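Local coordinates for protein fatty acid CoA ligase (Marinactinospora thermotolerans, PDB 6SQ8) that is a ligase of the AMP-binding (ANL) family, with adenosine monophosphate bound in the model, at residues A184-M188 against P325-V329. Numbering follows the deposited sequence.
Sequences AAVSM and PLPHV
This is an apolar helix-to-turn packing contact in the AMP-binding domain of an ANL-family ligase. Residues 184-188, near the end of helix 175-189, meet the type II beta turn L326-V329. That turn links strand 321-325 to strand 330-334. It is closed by a hydrogen bond from V329 N to L326 O (3.1 Å). P327 (phi/psi -56/131) and H328 (83/5) hold its two central positions, and H328 takes the positive phi expected at the third residue of a type II turn. Segment 184-188 is regular helix, with M188 N hydrogen-bonded to A184 O at 2.9 Å. No hydrogen bond crosses between the segments. The CA atoms of A184 and L326 lie 6.8 Å apart, the closest such pair. L326 points toward the helix in an mt rotamer and fits between A184 and M188, one helical turn apart. L326 CD1 lies 4.1 Å from A184 CB. M188, mtm, sets its CG 3.4 Å from L326 CD2, a tight approach. Both L326 and M188 also pack on F304 and A307 of strand 303-308, so the helix and turn share a buried core with this sheet. M188 further touches N296, and its side chain is about 6 Å from the bound EQ2 at the nearest atoms. The M188 side of the contact thus borders N296 and F304, which line the EQ2 pocket. Its exposed margin is formed by S187 and P327. With chi1 off-well at 107°, S187 OG donates a weak hydrogen bond to A184 O (3.2 Å). The same S187 OG sits 3.3 Å from P327 CD.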
ATOM      1  N   ALA A 184     -13.100  -6.276  -6.192  1.00 24.95           N
ATOM      2  CA  ALA A 184     -12.656  -4.898  -6.320  1.00 24.16           C
ATOM      3  C   ALA A 184     -11.548  -4.791  -7.372  1.00 22.55           C
ATOM      4  O   ALA A 184     -11.655  -3.983  -8.310  1.00 19.53           O
ATOM      5  CB  ALA A 184     -12.196  -4.397  -4.982  1.00 24.59           C
ATOM      6  N   ALA A 185     -10.522  -5.639  -7.246  1.00 21.64           N
ATOM      7  CA  ALA A 185      -9.404  -5.641  -8.199  1.00 22.15           C
ATOM      8  C   ALA A 185      -9.930  -5.798  -9.629  1.00 22.84           C
ATOM      9  O   ALA A 185      -9.484  -5.107 -10.517  1.00 23.89           O
ATOM     10  CB  ALA A 185      -8.408  -6.733  -7.860  1.00 22.00           C
ATOM     11  N   VAL A 186     -10.872  -6.719  -9.838  1.00 24.38           N
ATOM     12  CA  VAL A 186     -11.444  -6.970 -11.178  1.00 26.41           C
ATOM     13  C   VAL A 186     -12.159  -5.707 -11.655  1.00 25.92           C
ATOM     14  O   VAL A 186     -12.100  -5.339 -12.807  1.00 26.73           O
ATOM     15  CB  VAL A 186     -12.404  -8.183 -11.195  1.00 25.88           C
ATOM     16  CG1 VAL A 186     -13.175  -8.293 -12.507  1.00 23.80           C
ATOM     17  CG2 VAL A 186     -11.669  -9.478 -10.908  1.00 25.27           C
ATOM     18  N   SER A 187     -12.866  -5.069 -10.740  1.00 27.83           N
ATOM     19  CA  SER A 187     -13.674  -3.926 -11.090  1.00 29.80           C
ATOM     20  C   SER A 187     -12.765  -2.755 -11.493  1.00 29.08           C
ATOM     21  O   SER A 187     -13.093  -2.038 -12.408  1.00 33.18           O
ATOM     22  CB  SER A 187     -14.676  -3.636 -10.006  1.00 31.63           C
ATOM     23  OG  SER A 187     -14.384  -2.486  -9.244  1.00 41.49           O
ATOM     24  N   MET A 188     -11.589  -2.632 -10.876  1.00 27.08           N
ATOM     25  CA  MET A 188     -10.600  -1.581 -11.186  1.00 24.79           C
ATOM     26  C   MET A 188      -9.789  -1.930 -12.440  1.00 23.68           C
ATOM     27  O   MET A 188      -9.543  -1.054 -13.238  1.00 24.62           O
ATOM     28  CB  MET A 188      -9.593  -1.416 -10.043  1.00 23.68           C
ATOM     29  CG  MET A 188     -10.174  -0.924  -8.784  1.00 23.48           C
ATOM     30  SD  MET A 188      -8.897  -0.512  -7.562  1.00 24.36           S
ATOM     31  CE  MET A 188      -8.416  -2.112  -6.956  1.00 23.86           C
ATOM     32  N   PRO A 325     -15.399   6.181  -5.232  1.00 31.15           N
ATOM     33  CA  PRO A 325     -15.322   4.969  -4.421  1.00 31.81           C
ATOM     34  C   PRO A 325     -15.597   3.732  -5.285  1.00 30.75           C
ATOM     35  O   PRO A 325     -16.354   3.803  -6.247  1.00 30.68           O
ATOM     36  CB  PRO A 325     -16.435   5.137  -3.381  1.00 31.55           C
ATOM     37  CG  PRO A 325     -16.628   6.634  -3.303  1.00 31.85           C
ATOM     38  CD  PRO A 325     -16.404   7.127  -4.724  1.00 30.44           C
ATOM     39  N   LEU A 326     -14.969   2.617  -4.925  1.00 28.71           N
ATOM     40  CA  LEU A 326     -15.165   1.370  -5.617  1.00 27.72           C
ATOM     41  C   LEU A 326     -16.578   0.840  -5.360  1.00 28.67           C
ATOM     42  O   LEU A 326     -17.269   1.304  -4.452  1.00 29.42           O
ATOM     43  CB  LEU A 326     -14.092   0.387  -5.141  1.00 26.41           C
ATOM     44  CG  LEU A 326     -12.662   0.744  -5.532  1.00 27.04           C
ATOM     45  CD1 LEU A 326     -11.700  -0.309  -5.034  1.00 27.24           C
ATOM     46  CD2 LEU A 326     -12.530   0.885  -7.040  1.00 26.47           C
ATOM     47  N   PRO A 327     -17.059  -0.121  -6.180  1.00 28.40           N
ATOM     48  CA  PRO A 327     -18.331  -0.790  -5.925  1.00 29.06           C
ATOM     49  C   PRO A 327     -18.344  -1.427  -4.527  1.00 28.79           C
ATOM     50  O   PRO A 327     -17.372  -2.100  -4.148  1.00 29.91           O
ATOM     51  CB  PRO A 327     -18.414  -1.865  -7.019  1.00 28.07           C
ATOM     52  CG  PRO A 327     -17.494  -1.386  -8.116  1.00 27.12           C
ATOM     53  CD  PRO A 327     -16.404  -0.619  -7.401  1.00 28.43           C
ATOM     54  N   HIS A 328     -19.427  -1.163  -3.790  1.00 27.36           N
ATOM     55  CA  HIS A 328     -19.738  -1.712  -2.468  1.00 27.47           C
ATOM     56  C   HIS A 328     -19.019  -0.907  -1.385  1.00 26.94           C
ATOM     57  O   HIS A 328     -19.098  -1.279  -0.201  1.00 30.72           O
ATOM     58  CB  HIS A 328     -19.450  -3.229  -2.355  1.00 28.17           C
ATOM     59  CG  HIS A 328     -19.975  -4.026  -3.507  1.00 29.42           C
ATOM     60  ND1 HIS A 328     -21.326  -4.232  -3.706  1.00 30.99           N
ATOM     61  CD2 HIS A 328     -19.352  -4.667  -4.523  1.00 28.56           C
ATOM     62  CE1 HIS A 328     -21.505  -4.977  -4.788  1.00 28.83           C
ATOM     63  NE2 HIS A 328     -20.316  -5.234  -5.318  1.00 27.18           N
ATOM     64  N   VAL A 329     -18.339   0.179  -1.777  1.00 27.21           N
ATOM     65  CA  VAL A 329     -17.648   1.036  -0.828  1.00 27.39           C
ATOM     66  C   VAL A 329     -18.498   2.282  -0.576  1.00 26.52           C
ATOM     67  O   VAL A 329     -18.653   3.127  -1.444  1.00 24.49           O
ATOM     68  CB  VAL A 329     -16.229   1.412  -1.293  1.00 26.77           C
ATOM     69  CG1 VAL A 329     -15.485   2.206  -0.226  1.00 27.70           C
ATOM     70  CG2 VAL A 329     -15.429   0.181  -1.664  1.00 26.87           C
TER